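DNA polymerase (Pyrobaculum calidifontis, PDB 5MDN) probably catalyses the template-directed extension of DNA, adding nucleotides from deoxyribonucleoside triphosphates and releasing diphosphate. Local coordinates at residues E27-V32 with P143-E148; N131-R136 with V150-V155; V253-G258 with V271-V276; L33-F38 with M117-D122. All coordinates share one frame; numbering follows the deposited sequence.

Contact 1. Residues E27-V32 with P143-E148; sequences EGRRVV and PLPLYE
Y147 leaves its strand with CG anti to its own carbonyl carbon (chi1 -77°), which swings the phenol back alongside residues 29-31. Its CB lies 3.9 Å from V32 O. Further out, CE1 comes to 4.1 Å from V31 CG1, and OH ends at the edge of the R29 guanidinium, whose plane stands 75° from the ring. The two tips adjoin without suitable hydrogen-bond geometry; R29 pairs its charge through NE with D25, while V31 CG1 lies over one guanidinium face. Between the side chains runs a parallel beta bridge, V32 with L146, by which strand 30-35 joins strand 144-155 inside a mixed five-stranded sheet. V32 uses both its polar backbone atoms here. Its N donates to P145 O at 3.0 Å (159°), nearly along the C=O axis, and its O accepts from Y147 N at 3.0 Å. P145 suits its place because only its carbonyl is needed for this pairing, and its ring can lie against V31, with P145 CB 4.0 Å from V31 CG1. On the bridge's face, beta-branched V32 sets CG1 3.8 Å from L146 CD1 and 4.0 Å from L144 CB.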
# COMPACT_ATOMS: atom_id res chain seq x y z
N GLU A 27 -20.03 -21.41 -14.21
CA GLU A 27 -21.09 -22.06 -13.45
C GLU A 27 -20.90 -21.93 -11.94
O GLU A 27 -21.62 -22.58 -11.18
CB GLU A 27 -21.20 -23.53 -13.86
CG GLU A 27 -21.41 -23.73 -15.35
CD GLU A 27 -21.71 -25.17 -15.73
OE1 GLU A 27 -22.65 -25.75 -15.14
OE2 GLU A 27 -21.02 -25.71 -16.61
N GLY A 28 -19.95 -21.11 -11.51
CA GLY A 28 -19.83 -20.78 -10.10
C GLY A 28 -19.19 -21.84 -9.23
O GLY A 28 -19.59 -22.00 -8.07
N ARG A 29 -18.20 -22.55 -9.75
CA ARG A 29 -17.46 -23.54 -8.98
C ARG A 29 -15.97 -23.32 -9.17
O ARG A 29 -15.51 -22.91 -10.24
CB ARG A 29 -17.83 -24.98 -9.38
CG ARG A 29 -17.81 -25.19 -10.87
CD ARG A 29 -17.94 -26.65 -11.27
NE ARG A 29 -17.38 -26.86 -12.60
CZ ARG A 29 -16.73 -27.96 -12.97
NH1 ARG A 29 -16.56 -28.96 -12.11
NH2 ARG A 29 -16.25 -28.06 -14.20
N ARG A 30 -15.21 -23.61 -8.11
CA ARG A 30 -13.79 -23.28 -8.08
C ARG A 30 -13.00 -24.35 -8.82
O ARG A 30 -13.07 -25.53 -8.47
CB ARG A 30 -13.30 -23.14 -6.64
CG ARG A 30 -13.67 -21.83 -5.95
CD ARG A 30 -15.15 -21.77 -5.58
NE ARG A 30 -15.52 -20.49 -4.98
CZ ARG A 30 -16.38 -19.63 -5.52
NH1 ARG A 30 -16.96 -19.92 -6.68
NH2 ARG A 30 -16.66 -18.49 -4.91
N VAL A 31 -12.24 -23.94 -9.84
CA VAL A 31 -11.48 -24.85 -10.69
C VAL A 31 -10.06 -24.31 -10.82
O VAL A 31 -9.73 -23.23 -10.33
CB VAL A 31 -12.12 -25.02 -12.09
CG1 VAL A 31 -13.56 -25.51 -11.97
CG2 VAL A 31 -12.05 -23.72 -12.87
N VAL A 32 -9.22 -25.10 -11.48
CA VAL A 32 -7.82 -24.74 -11.70
C VAL A 32 -7.47 -25.04 -13.15
O VAL A 32 -7.74 -26.14 -13.65
CB VAL A 32 -6.87 -25.48 -10.73
CG1 VAL A 32 -7.17 -26.97 -10.70
CG2 VAL A 32 -5.42 -25.23 -11.11
N PRO A 143 -8.86 -31.76 -4.67
CA PRO A 143 -10.33 -31.65 -4.70
C PRO A 143 -10.85 -30.84 -5.87
O PRO A 143 -12.05 -30.93 -6.17
CB PRO A 143 -10.65 -30.97 -3.37
CG PRO A 143 -9.45 -30.14 -3.08
CD PRO A 143 -8.26 -30.84 -3.68
N LEU A 144 -10.01 -30.05 -6.54
CA LEU A 144 -10.40 -29.10 -7.57
C LEU A 144 -10.42 -29.75 -8.95
O LEU A 144 -9.53 -30.54 -9.27
CB LEU A 144 -9.45 -27.91 -7.59
CG LEU A 144 -9.24 -27.14 -6.29
CD1 LEU A 144 -8.03 -26.23 -6.40
CD2 LEU A 144 -10.49 -26.34 -5.95
N PRO A 145 -11.43 -29.45 -9.76
CA PRO A 145 -11.40 -29.87 -11.16
C PRO A 145 -10.25 -29.21 -11.91
O PRO A 145 -10.08 -27.99 -11.86
CB PRO A 145 -12.76 -29.42 -11.71
CG PRO A 145 -13.63 -29.24 -10.50
CD PRO A 145 -12.71 -28.82 -9.39
N LEU A 146 -9.46 -30.02 -12.60
CA LEU A 146 -8.33 -29.54 -13.38
C LEU A 146 -8.72 -29.42 -14.85
O LEU A 146 -9.53 -30.19 -15.37
CB LEU A 146 -7.13 -30.47 -13.23
CG LEU A 146 -5.83 -30.11 -13.94
CD1 LEU A 146 -5.28 -28.78 -13.44
CD2 LEU A 146 -4.79 -31.22 -13.77
N TYR A 147 -8.12 -28.44 -15.52
CA TYR A 147 -8.37 -28.17 -16.93
C TYR A 147 -7.06 -27.86 -17.63
O TYR A 147 -6.28 -27.04 -17.15
CB TYR A 147 -9.33 -26.98 -17.11
CG TYR A 147 -10.79 -27.27 -16.85
CD1 TYR A 147 -11.28 -27.40 -15.56
CD2 TYR A 147 -11.69 -27.39 -17.90
CE1 TYR A 147 -12.61 -27.66 -15.32
CE2 TYR A 147 -13.03 -27.65 -17.68
CZ TYR A 147 -13.49 -27.78 -16.39
OH TYR A 147 -14.82 -28.04 -16.16
N GLU A 148 -6.82 -28.53 -18.76
CA GLU A 148 -5.68 -28.20 -19.61
C GLU A 148 -6.10 -27.08 -20.55
O GLU A 148 -7.04 -27.25 -21.34
CB GLU A 148 -5.22 -29.41 -20.42
CG GLU A 148 -4.27 -30.35 -19.70
CD GLU A 148 -3.75 -31.44 -20.63
OE1 GLU A 148 -4.42 -31.73 -21.65
OE2 GLU A 148 -2.67 -32.01 -20.34

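Contact 2. Residues N131-R136 with V150-V155; sequences NVVEAR and VEWAGV
The beta hairpin formed by strands 131-141 and 144-155 brings these segments together antiparallel, with W152 laid flat beside V133. V133 CG1 sits 3.5 Å from the centroid of the indole six-membered ring and 17° off its normal, a CH-pi contact over one face. N131 comes instead at the rim, its CB 3.7 Å from W152 CZ3 and its amide plane perpendicular to the ring. Polar ends are held elsewhere: W152 NE1 by the hydroxyl of Y119, N131 ND2 by V126 O. The pairing is uneven, because V150 and E151 both face E134 in a classic beta bulge. E134 O accepts from V150 N at 2.7 Å and, weakly, from E151 N at 3.3 Å, while E134 N returns a bond to E151 O. V150, with psi turned to -52°, provides the extra residue and lays CG2 3.9 Å from R136 CG. Nearer the other end the register slips again: V132 O takes the N-H of A153 at 2.8 Å, and V132 N donates to G154 O at 3.0 Å. E134 and E151 share the face turned from the indole, where exposure to solvent suits two acidic chains.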
# COMPACT_ATOMS: atom_id res chain seq x y z
N ASN A 131 -12.15 -14.15 -18.06
CA ASN A 131 -11.40 -14.49 -19.26
C ASN A 131 -12.14 -15.57 -20.04
O ASN A 131 -12.95 -16.31 -19.50
CB ASN A 131 -9.99 -14.97 -18.90
CG ASN A 131 -9.12 -13.86 -18.33
OD1 ASN A 131 -8.19 -13.39 -18.99
ND2 ASN A 131 -9.41 -13.46 -17.11
N VAL A 132 -11.83 -15.65 -21.33
CA VAL A 132 -12.40 -16.66 -22.22
C VAL A 132 -11.31 -17.67 -22.55
O VAL A 132 -10.21 -17.29 -22.98
CB VAL A 132 -12.98 -16.03 -23.50
CG1 VAL A 132 -13.66 -17.09 -24.35
CG2 VAL A 132 -13.95 -14.91 -23.15
N VAL A 133 -11.61 -18.95 -22.34
CA VAL A 133 -10.61 -20.01 -22.46
C VAL A 133 -11.24 -21.20 -23.16
O VAL A 133 -12.36 -21.61 -22.83
CB VAL A 133 -10.06 -20.44 -21.08
CG1 VAL A 133 -8.59 -20.11 -20.97
CG2 VAL A 133 -10.86 -19.80 -19.95
N GLU A 134 -10.51 -21.76 -24.12
CA GLU A 134 -10.76 -23.11 -24.60
C GLU A 134 -9.86 -24.04 -23.79
O GLU A 134 -8.63 -23.93 -23.86
CB GLU A 134 -10.47 -23.22 -26.10
CG GLU A 134 -10.96 -24.51 -26.74
CD GLU A 134 -10.45 -24.69 -28.15
OE1 GLU A 134 -10.18 -23.67 -28.82
OE2 GLU A 134 -10.32 -25.85 -28.60
N ALA A 135 -10.47 -24.94 -23.03
CA ALA A 135 -9.70 -25.75 -22.09
C ALA A 135 -10.33 -27.13 -21.94
O ALA A 135 -11.51 -27.24 -21.63
CB ALA A 135 -9.60 -25.06 -20.72
N ARG A 136 -9.52 -28.16 -22.17
CA ARG A 136 -9.96 -29.53 -22.03
C ARG A 136 -10.07 -29.92 -20.56
O ARG A 136 -9.21 -29.59 -19.75
CB ARG A 136 -8.96 -30.46 -22.71
CG ARG A 136 -8.79 -30.22 -24.20
CD ARG A 136 -7.70 -31.10 -24.79
NE ARG A 136 -7.93 -32.54 -24.61
CZ ARG A 136 -7.25 -33.28 -23.74
NH1 ARG A 136 -6.32 -32.72 -22.98
NH2 ARG A 136 -7.50 -34.58 -23.63
N VAL A 150 -6.11 -24.87 -23.74
CA VAL A 150 -5.70 -24.95 -25.14
C VAL A 150 -5.26 -23.58 -25.65
O VAL A 150 -4.17 -23.44 -26.21
CB VAL A 150 -6.84 -25.53 -25.99
CG1 VAL A 150 -6.38 -25.72 -27.43
CG2 VAL A 150 -7.32 -26.85 -25.40
N GLU A 151 -6.09 -22.56 -25.47
CA GLU A 151 -5.75 -21.22 -25.92
C GLU A 151 -6.57 -20.21 -25.13
O GLU A 151 -7.77 -20.41 -24.91
CB GLU A 151 -6.00 -21.06 -27.43
CG GLU A 151 -5.52 -19.75 -28.00
CD GLU A 151 -5.78 -19.62 -29.48
OE1 GLU A 151 -6.78 -20.21 -29.96
OE2 GLU A 151 -4.99 -18.95 -30.17
N TRP A 152 -5.91 -19.13 -24.71
CA TRP A 152 -6.59 -18.02 -24.07
C TRP A 152 -7.11 -17.05 -25.13
O TRP A 152 -6.37 -16.65 -26.03
CB TRP A 152 -5.65 -17.28 -23.12
CG TRP A 152 -5.26 -18.07 -21.91
CD1 TRP A 152 -4.25 -18.98 -21.81
CD2 TRP A 152 -5.87 -18.00 -20.61
NE1 TRP A 152 -4.20 -19.49 -20.53
CE2 TRP A 152 -5.18 -18.91 -19.78
CE3 TRP A 152 -6.93 -17.26 -20.07
CZ2 TRP A 152 -5.52 -19.09 -18.44
CZ3 TRP A 152 -7.27 -17.45 -18.74
CH2 TRP A 152 -6.56 -18.36 -17.94
N ALA A 153 -8.38 -16.68 -25.01
CA ALA A 153 -8.93 -15.58 -25.80
C ALA A 153 -8.76 -14.28 -25.04
O ALA A 153 -7.76 -14.09 -24.33
CB ALA A 153 -10.40 -15.83 -26.13
N GLY A 154 -9.71 -13.37 -25.17
CA GLY A 154 -9.68 -12.10 -24.47
C GLY A 154 -10.40 -12.15 -23.14
O GLY A 154 -10.49 -13.20 -22.49
N VAL A 155 -10.92 -11.00 -22.73
CA VAL A 155 -11.71 -10.86 -21.51
C VAL A 155 -13.09 -10.33 -21.90
O VAL A 155 -13.23 -9.58 -22.87
CB VAL A 155 -11.00 -9.95 -20.49
CG1 VAL A 155 -9.92 -9.11 -21.18
CG2 VAL A 155 -11.98 -9.03 -19.75

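Contact 3. Residues V253-G258 with V271-V276; sequences VDRLGG and VGRANV
R255 lays its aliphatic CG over one face of the R273 guanidinium, offset toward the rim, with CG 3.5 Å from R273 NH2. The two guanidinium planes are turned 60° from each other, and their like charges come close, R255 NE to R273 NH2 at 3.4 Å. Acidic neighbours probably offset the repulsion: D223 OD1 forms salt bridges with both R255 NE and R273 NH2, while D225 takes R255 NH2. Arginine fits both positions, since its methylenes can pack while its several N-H groups reach different acceptors.

The backbones meet through a single, almost straight bond, R255 N to V271 O at 3.1 Å and 174°, nearly along the C=O axis. R255 is presented by a type I beta turn from D254 to G257. D254 holds that turn from inside, its CG in the crowded position between N and the carbonyl carbon. From there OD1 accepts from L256 N at 2.9 Å, which makes an Asx turn, and also from G258 N, both donors lying above the carboxylate plane. G257 and G272 are glycines with positive phi, and G272, having no side chain, lets R255 CB pass closely. From within the turn, L256 CD2 touches V271 CG1 at 3.7 Å.

G272 N is hydrogen-bonded to D7 OD2, and D7 together with D363 binds a magnesium ion, so the contact borders this metal site. V253 and R273 pack on helix 209-222, L256 and V271 rest on F22 of strand 17-24, and residues 274-276 run on as the edge strand beside strand 226-229.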
# COMPACT_ATOMS: atom_id res chain seq x y z
N VAL A 253 -3.80 -24.54 5.19
CA VAL A 253 -4.99 -23.73 4.94
C VAL A 253 -5.28 -23.51 3.46
O VAL A 253 -6.42 -23.14 3.12
CB VAL A 253 -4.90 -22.37 5.67
CG1 VAL A 253 -4.91 -22.58 7.18
CG2 VAL A 253 -3.66 -21.61 5.23
N ASP A 254 -4.32 -23.72 2.56
CA ASP A 254 -4.57 -23.45 1.16
C ASP A 254 -5.39 -24.58 0.53
O ASP A 254 -5.70 -25.59 1.16
CB ASP A 254 -3.26 -23.18 0.42
CG ASP A 254 -2.41 -24.43 0.19
OD1 ASP A 254 -2.92 -25.56 0.12
OD2 ASP A 254 -1.17 -24.26 0.07
N ARG A 255 -5.77 -24.39 -0.74
CA ARG A 255 -6.70 -25.31 -1.40
C ARG A 255 -6.07 -26.63 -1.83
O ARG A 255 -6.81 -27.52 -2.26
CB ARG A 255 -7.38 -24.62 -2.59
CG ARG A 255 -8.44 -23.62 -2.16
CD ARG A 255 -9.54 -23.49 -3.20
NE ARG A 255 -10.64 -22.65 -2.73
CZ ARG A 255 -10.98 -21.47 -3.24
NH1 ARG A 255 -10.30 -20.95 -4.26
NH2 ARG A 255 -12.01 -20.80 -2.73
N LEU A 256 -4.75 -26.78 -1.73
CA LEU A 256 -4.10 -28.06 -2.00
C LEU A 256 -3.45 -28.61 -0.74
O LEU A 256 -2.38 -29.22 -0.78
CB LEU A 256 -3.08 -27.95 -3.14
CG LEU A 256 -3.57 -27.59 -4.55
CD1 LEU A 256 -4.77 -28.44 -4.94
CD2 LEU A 256 -3.87 -26.10 -4.71
N GLY A 257 -4.12 -28.42 0.39
CA GLY A 257 -3.63 -28.93 1.67
C GLY A 257 -2.25 -28.45 2.06
O GLY A 257 -1.55 -29.15 2.80
N GLY A 258 -1.85 -27.27 1.60
CA GLY A 258 -0.53 -26.75 1.86
C GLY A 258 -0.55 -25.59 2.85
O GLY A 258 -1.59 -25.06 3.21
N VAL A 271 -2.02 -20.66 -1.50
CA VAL A 271 -2.27 -21.12 -2.86
C VAL A 271 -3.76 -21.37 -3.08
O VAL A 271 -4.43 -21.99 -2.25
CB VAL A 271 -1.44 -22.38 -3.15
CG1 VAL A 271 -1.88 -23.02 -4.46
CG2 VAL A 271 0.04 -22.03 -3.19
N GLY A 272 -4.27 -20.89 -4.21
CA GLY A 272 -5.66 -21.07 -4.56
C GLY A 272 -6.63 -20.11 -3.91
O GLY A 272 -7.84 -20.34 -3.97
N ARG A 273 -6.14 -19.04 -3.30
CA ARG A 273 -7.00 -18.03 -2.71
C ARG A 273 -6.20 -16.75 -2.52
O ARG A 273 -4.97 -16.75 -2.56
CB ARG A 273 -7.61 -18.50 -1.38
CG ARG A 273 -6.72 -19.42 -0.56
CD ARG A 273 -7.41 -19.83 0.74
NE ARG A 273 -8.67 -20.53 0.50
CZ ARG A 273 -8.92 -21.78 0.88
NH1 ARG A 273 -7.99 -22.47 1.53
NH2 ARG A 273 -10.09 -22.33 0.62
N ALA A 274 -6.92 -15.65 -2.31
CA ALA A 274 -6.33 -14.32 -2.22
C ALA A 274 -6.16 -13.94 -0.75
O ALA A 274 -7.15 -13.70 -0.04
CB ALA A 274 -7.19 -13.29 -2.95
N ASN A 275 -4.92 -13.90 -0.28
CA ASN A 275 -4.60 -13.39 1.05
C ASN A 275 -4.37 -11.88 0.94
O ASN A 275 -3.35 -11.44 0.41
CB ASN A 275 -3.38 -14.09 1.62
CG ASN A 275 -2.97 -13.53 2.97
OD1 ASN A 275 -3.81 -13.31 3.84
ND2 ASN A 275 -1.67 -13.31 3.15
N VAL A 276 -5.33 -11.10 1.44
CA VAL A 276 -5.26 -9.64 1.40
C VAL A 276 -4.99 -9.12 2.80
O VAL A 276 -5.65 -9.53 3.76
CB VAL A 276 -6.56 -9.04 0.83
CG1 VAL A 276 -6.44 -7.53 0.72
CG2 VAL A 276 -6.87 -9.64 -0.53

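Contact 4. Residues L33-F38 with M117-D122; sequences LVDRRF and MRYMID
Strand 30-35 ends at D35, and the chain then turns through residues 36-38 to face residues 117-122 of helix 115-123; the nearest CA atoms, those of F38 and Y119, are 7.2 Å apart. The turn is an Asx turn, with R37 N donating to D35 OD1 at 3.0 Å. This leaves OD2, by its anti lone pair, to accept from Y119 OH at 2.9 Å, the ring and carboxylate planes nearly perpendicular. Y119 reaches so far because CG is anti to the backbone N (chi1 178°), sending the ring off the helix toward the strand. On the way its edge meets the face of F38 in a T-shaped stack, centroids 5.4 Å apart and planes at 80°, with CD1 3.6 Å from F38 CG. At the far rim of F38, in its plane, CZ meets R118 CG at 3.8 Å and D122 OD2 at 3.7 Å; D122 OD1 forms a salt bridge with R118, whose NH1 also pairs with E110. The Y119 hydroxyl is also bonded to W152 NE1, so a buried phenol lies between an indole and a carboxylate. This chain of two hydrogen bonds would polarise the O-H and is consistent with an ionised D35, while the carboxylate of D122 suits the slightly positive rim of F38.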
# COMPACT_ATOMS: atom_id res chain seq x y z
N LEU A 33 -6.88 -24.06 -13.84
CA LEU A 33 -6.46 -24.20 -15.22
C LEU A 33 -4.94 -24.34 -15.26
O LEU A 33 -4.23 -23.68 -14.51
CB LEU A 33 -6.90 -22.99 -16.06
CG LEU A 33 -8.27 -23.08 -16.74
CD1 LEU A 33 -9.39 -23.31 -15.74
CD2 LEU A 33 -8.53 -21.82 -17.56
N VAL A 34 -4.46 -25.22 -16.14
CA VAL A 34 -3.05 -25.58 -16.17
C VAL A 34 -2.51 -25.46 -17.59
O VAL A 34 -3.22 -25.68 -18.58
CB VAL A 34 -2.85 -27.01 -15.60
CG1 VAL A 34 -3.11 -28.08 -16.66
CG2 VAL A 34 -1.48 -27.14 -15.01
N ASP A 35 -1.23 -25.08 -17.68
CA ASP A 35 -0.53 -24.99 -18.96
C ASP A 35 0.89 -25.49 -18.76
O ASP A 35 1.64 -24.93 -17.95
CB ASP A 35 -0.52 -23.55 -19.49
CG ASP A 35 -0.21 -23.48 -20.98
OD1 ASP A 35 0.41 -24.43 -21.51
OD2 ASP A 35 -0.58 -22.48 -21.62
N ARG A 36 1.27 -26.53 -19.51
CA ARG A 36 2.61 -27.08 -19.44
C ARG A 36 3.51 -26.63 -20.59
O ARG A 36 4.72 -26.87 -20.53
CB ARG A 36 2.53 -28.62 -19.43
CG ARG A 36 1.61 -29.17 -18.35
CD ARG A 36 1.66 -30.68 -18.29
NE ARG A 36 0.75 -31.21 -17.27
CZ ARG A 36 -0.56 -31.36 -17.45
NH1 ARG A 36 -1.13 -31.03 -18.60
NH2 ARG A 36 -1.31 -31.84 -16.46
N ARG A 37 2.95 -26.00 -21.62
CA ARG A 37 3.69 -25.71 -22.83
C ARG A 37 4.46 -24.39 -22.79
O ARG A 37 5.40 -24.21 -23.57
CB ARG A 37 2.74 -25.74 -24.04
CG ARG A 37 2.29 -27.16 -24.34
CD ARG A 37 1.45 -27.30 -25.60
NE ARG A 37 1.14 -28.71 -25.84
CZ ARG A 37 0.06 -29.32 -25.39
NH1 ARG A 37 -0.84 -28.65 -24.67
NH2 ARG A 37 -0.14 -30.61 -25.65
N PHE A 38 4.08 -23.46 -21.91
CA PHE A 38 4.81 -22.20 -21.80
C PHE A 38 6.16 -22.42 -21.12
O PHE A 38 6.32 -23.31 -20.29
CB PHE A 38 3.99 -21.18 -21.02
CG PHE A 38 4.55 -19.79 -21.07
CD1 PHE A 38 4.42 -19.02 -22.22
CD2 PHE A 38 5.21 -19.25 -19.98
CE1 PHE A 38 4.93 -17.73 -22.27
CE2 PHE A 38 5.72 -17.97 -20.03
CZ PHE A 38 5.59 -17.21 -21.18
N MET A 117 3.93 -14.23 -13.68
CA MET A 117 3.53 -12.95 -14.26
C MET A 117 3.87 -12.88 -15.75
O MET A 117 3.12 -12.30 -16.54
CB MET A 117 4.19 -11.79 -13.51
CG MET A 117 3.64 -11.55 -12.12
SD MET A 117 1.89 -11.14 -12.11
CE MET A 117 1.89 -9.67 -13.13
N ARG A 118 5.00 -13.47 -16.14
CA ARG A 118 5.35 -13.59 -17.55
C ARG A 118 4.24 -14.30 -18.33
O ARG A 118 3.87 -13.88 -19.43
CB ARG A 118 6.67 -14.34 -17.69
CG ARG A 118 7.20 -14.46 -19.11
CD ARG A 118 7.96 -13.22 -19.54
NE ARG A 118 7.10 -12.22 -20.16
CZ ARG A 118 7.53 -11.04 -20.60
NH1 ARG A 118 8.80 -10.71 -20.47
NH2 ARG A 118 6.68 -10.19 -21.15
N TYR A 119 3.72 -15.39 -17.77
CA TYR A 119 2.68 -16.16 -18.45
C TYR A 119 1.42 -15.33 -18.65
O TYR A 119 0.87 -15.28 -19.76
CB TYR A 119 2.36 -17.43 -17.66
CG TYR A 119 1.26 -18.26 -18.27
CD1 TYR A 119 1.52 -19.17 -19.28
CD2 TYR A 119 -0.05 -18.13 -17.82
CE1 TYR A 119 0.51 -19.93 -19.84
CE2 TYR A 119 -1.07 -18.88 -18.37
CZ TYR A 119 -0.79 -19.78 -19.38
OH TYR A 119 -1.80 -20.53 -19.93
N MET A 120 0.93 -14.68 -17.59
CA MET A 120 -0.32 -13.94 -17.70
C MET A 120 -0.18 -12.74 -18.63
O MET A 120 -1.13 -12.40 -19.35
CB MET A 120 -0.80 -13.50 -16.31
CG MET A 120 -1.23 -14.66 -15.42
SD MET A 120 -2.05 -14.16 -13.90
CE MET A 120 -0.86 -13.00 -13.24
N ILE A 121 0.98 -12.09 -18.62
CA ILE A 121 1.22 -10.99 -19.56
C ILE A 121 1.18 -11.50 -21.00
O ILE A 121 0.48 -10.94 -21.85
CB ILE A 121 2.56 -10.30 -19.24
CG1 ILE A 121 2.42 -9.43 -17.98
CG2 ILE A 121 3.03 -9.46 -20.42
CD1 ILE A 121 3.73 -8.83 -17.52
N ASP A 122 1.94 -12.56 -21.29
CA ASP A 122 2.06 -13.02 -22.67
C ASP A 122 0.76 -13.61 -23.18
O ASP A 122 0.40 -13.42 -24.35
CB ASP A 122 3.19 -14.05 -22.77
CG ASP A 122 4.56 -13.42 -22.60
OD1 ASP A 122 4.65 -12.31 -22.03
OD2 ASP A 122 5.56 -14.04 -23.03

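Contacts 1, 2 and 4 belong to one mixed five-stranded sheet: contact 1 joins strands 30-35 and 144-155, contact 2 joins 144-155 to the edge strand 131-141, and contact 4 sets helix 115-123 against the end of 30-35. Their centres lie 12 to 17 Å apart. Along the chain contact 4 is nested within the loop closed by contact 1, whose segments alternate with those of contact 2. E148 ties them further, bridging to R136 and R36. Contact 3 follows later, 14 Å from contact 1 between centres, and touches it where R255 packs on R30 and L144. Thus N-terminal strands and the exonuclease region pack together, contact 3 bordering the D7 magnesium site and the other three lying farther from it.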